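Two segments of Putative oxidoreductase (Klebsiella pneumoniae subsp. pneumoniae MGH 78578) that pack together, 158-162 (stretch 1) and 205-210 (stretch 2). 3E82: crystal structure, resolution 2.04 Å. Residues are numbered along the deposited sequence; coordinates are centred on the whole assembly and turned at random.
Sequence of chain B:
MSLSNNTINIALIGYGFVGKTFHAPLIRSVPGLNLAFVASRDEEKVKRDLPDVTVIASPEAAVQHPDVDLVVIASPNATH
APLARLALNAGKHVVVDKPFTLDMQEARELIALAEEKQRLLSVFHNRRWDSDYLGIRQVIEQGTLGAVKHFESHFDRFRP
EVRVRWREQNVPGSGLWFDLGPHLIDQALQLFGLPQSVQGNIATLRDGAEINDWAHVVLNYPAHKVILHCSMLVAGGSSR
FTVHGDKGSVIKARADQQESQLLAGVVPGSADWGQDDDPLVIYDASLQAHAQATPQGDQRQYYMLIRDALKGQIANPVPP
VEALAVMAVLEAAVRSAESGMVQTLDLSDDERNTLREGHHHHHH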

# COMPACT_ATOMS: atom_id res chain seq x y z
N PHE B 158 -8.11 9.26 12.20
CA PHE B 158 -8.12 8.43 13.40
C PHE B 158 -9.42 8.60 14.15
O PHE B 158 -9.66 9.62 14.80
CB PHE B 158 -6.94 8.79 14.30
CG PHE B 158 -6.78 7.87 15.47
CD1 PHE B 158 -6.44 6.53 15.28
CD2 PHE B 158 -6.97 8.33 16.77
CE1 PHE B 158 -6.30 5.67 16.37
CE2 PHE B 158 -6.83 7.48 17.86
CZ PHE B 158 -6.50 6.14 17.66
N ARG B 159 -10.27 7.58 14.05
CA ARG B 159 -11.56 7.58 14.70
C ARG B 159 -11.89 6.17 15.17
O ARG B 159 -12.71 5.47 14.58
CB ARG B 159 -12.63 8.10 13.73
CG ARG B 159 -12.43 9.58 13.41
CD ARG B 159 -13.30 10.07 12.26
NE ARG B 159 -13.01 11.47 11.94
CZ ARG B 159 -13.46 12.11 10.87
NH1 ARG B 159 -14.23 11.47 9.99
NH2 ARG B 159 -13.14 13.38 10.66
N PRO B 160 -11.24 5.74 16.26
CA PRO B 160 -11.44 4.41 16.84
C PRO B 160 -12.86 4.23 17.37
O PRO B 160 -13.38 3.11 17.41
CB PRO B 160 -10.39 4.36 17.95
CG PRO B 160 -10.34 5.79 18.41
CD PRO B 160 -10.32 6.54 17.10
N GLU B 161 -13.48 5.34 17.77
CA GLU B 161 -14.83 5.32 18.31
C GLU B 161 -15.88 5.38 17.19
O GLU B 161 -16.00 6.40 16.50
CB GLU B 161 -15.02 6.49 19.29
CG GLU B 161 -15.03 7.90 18.67
CD GLU B 161 -13.82 8.20 17.77
OE1 GLU B 161 -13.75 7.65 16.66
OE2 GLU B 161 -12.94 9.00 18.19
N VAL B 162 -16.61 4.29 17.01
CA VAL B 162 -17.65 4.24 15.98
C VAL B 162 -18.98 4.74 16.52
O VAL B 162 -19.60 4.09 17.38
CB VAL B 162 -17.84 2.81 15.43
CG1 VAL B 162 -18.97 2.79 14.42
CG2 VAL B 162 -16.54 2.32 14.80
N LEU B 205 -12.59 -3.18 10.29
CA LEU B 205 -11.61 -3.53 11.33
C LEU B 205 -11.82 -2.89 12.70
O LEU B 205 -11.41 -3.46 13.71
CB LEU B 205 -10.20 -3.20 10.83
CG LEU B 205 -9.81 -3.79 9.47
CD1 LEU B 205 -8.42 -3.31 9.09
CD2 LEU B 205 -9.85 -5.32 9.54
N ARG B 206 -12.43 -1.72 12.76
CA ARG B 206 -12.64 -1.09 14.06
C ARG B 206 -13.58 -1.92 14.92
O ARG B 206 -14.53 -2.52 14.42
CB ARG B 206 -13.20 0.33 13.91
CG ARG B 206 -12.17 1.37 13.50
CD ARG B 206 -12.83 2.70 13.27
NE ARG B 206 -13.94 2.59 12.34
CZ ARG B 206 -14.80 3.57 12.08
NH1 ARG B 206 -14.67 4.74 12.70
NH2 ARG B 206 -15.78 3.38 11.22
N ASP B 207 -13.28 -1.95 16.22
CA ASP B 207 -14.09 -2.69 17.17
C ASP B 207 -15.44 -1.98 17.27
O ASP B 207 -15.51 -0.80 17.64
CB ASP B 207 -13.39 -2.69 18.54
CG ASP B 207 -14.01 -3.67 19.52
OD1 ASP B 207 -14.10 -4.88 19.18
OD2 ASP B 207 -14.39 -3.25 20.63
N GLY B 208 -16.51 -2.68 16.91
CA GLY B 208 -17.84 -2.09 16.96
C GLY B 208 -18.33 -1.51 15.65
O GLY B 208 -19.50 -1.13 15.54
N ALA B 209 -17.46 -1.44 14.65
CA ALA B 209 -17.86 -0.89 13.35
C ALA B 209 -18.79 -1.85 12.63
O ALA B 209 -18.73 -3.06 12.84
CB ALA B 209 -16.62 -0.62 12.49
N GLU B 210 -19.67 -1.31 11.79
CA GLU B 210 -20.61 -2.13 11.05
C GLU B 210 -20.51 -1.89 9.55
O GLU B 210 -21.21 -2.53 8.77
CB GLU B 210 -22.04 -1.85 11.53
CG GLU B 210 -22.24 -2.13 13.01
CD GLU B 210 -23.69 -2.39 13.37
OE1 GLU B 210 -24.29 -3.32 12.76
OE2 GLU B 210 -24.22 -1.69 14.25

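The contact between the two stretches is small, burying 251 Å² summed over both sides, and neither segment contributes regular helix or strand. Most of the covered area belongs to two residues, Val162 (82 Å²) and Arg206 (80 Å²), whose CA-to-CB bonds both point toward the opposing segment. The backbones do not pair: the nearest CA atoms are those of Val162 and Ala209, 5.8 Å apart, and those of Pro160 and Arg206, 6.3 Å apart, so side chains bridge the gap.

A single hydrogen bond crosses the interface. NH1 of Arg206 donates to the carbonyl O of Arg159 over 2.8 Å, with a nearly straight N-H...O angle of 169°. The acceptor lies at the edge of the guanidinium, near its plane, where the N-H bonds of the group are directed. To reach it, the Arg206 side chain leaves the backbone in the m rotamer, extends through chi2 in the t well (176°) and bends at chi3 (-53°). Its NE is hydrogen-bonded elsewhere in the structure. Arginine suits this position because it combines a long aliphatic stem with a planar donor group: the stem passes Pro160, whose CA is 4.2 Å from Arg206 CD, before the head meets the carbonyl. The side chain of Arg159 itself plays little part, since its end leads away from stretch 2.

Van der Waals packing centres on Val162. Its CG2 lies over one face of the Arg206 guanidinium, 3.5 Å from CZ, so that the flat face of the charged group is covered by a methyl while hydrogen bonding takes place at its edge. The same CG2 atom packs 3.7 Å from CB of Ala209, the apolar side-chain contact of the interface. With chi1 at 177°, the branched valine also places CG1 4.1 Å from the carbonyl O of Gly208. The short side chain of Ala209 offers a methyl surface to Val162 alongside the guanidinium.

The shape of stretch 2 depends on a type II beta turn from Arg206 to Ala209, closed by a backbone hydrogen bond from Ala209 N to Arg206 O of 3.1 Å. This turn brings Arg206 and Ala209 close enough together for both to meet Val162 CG2. Gly208 adopts phi/psi of 96/-9, at which a CB would be jammed against the carbonyl O of Asp207; the backbone geometry by itself therefore calls for glycine. Phe158 and Leu205, at the beginnings of their stretches, take no part in the contact.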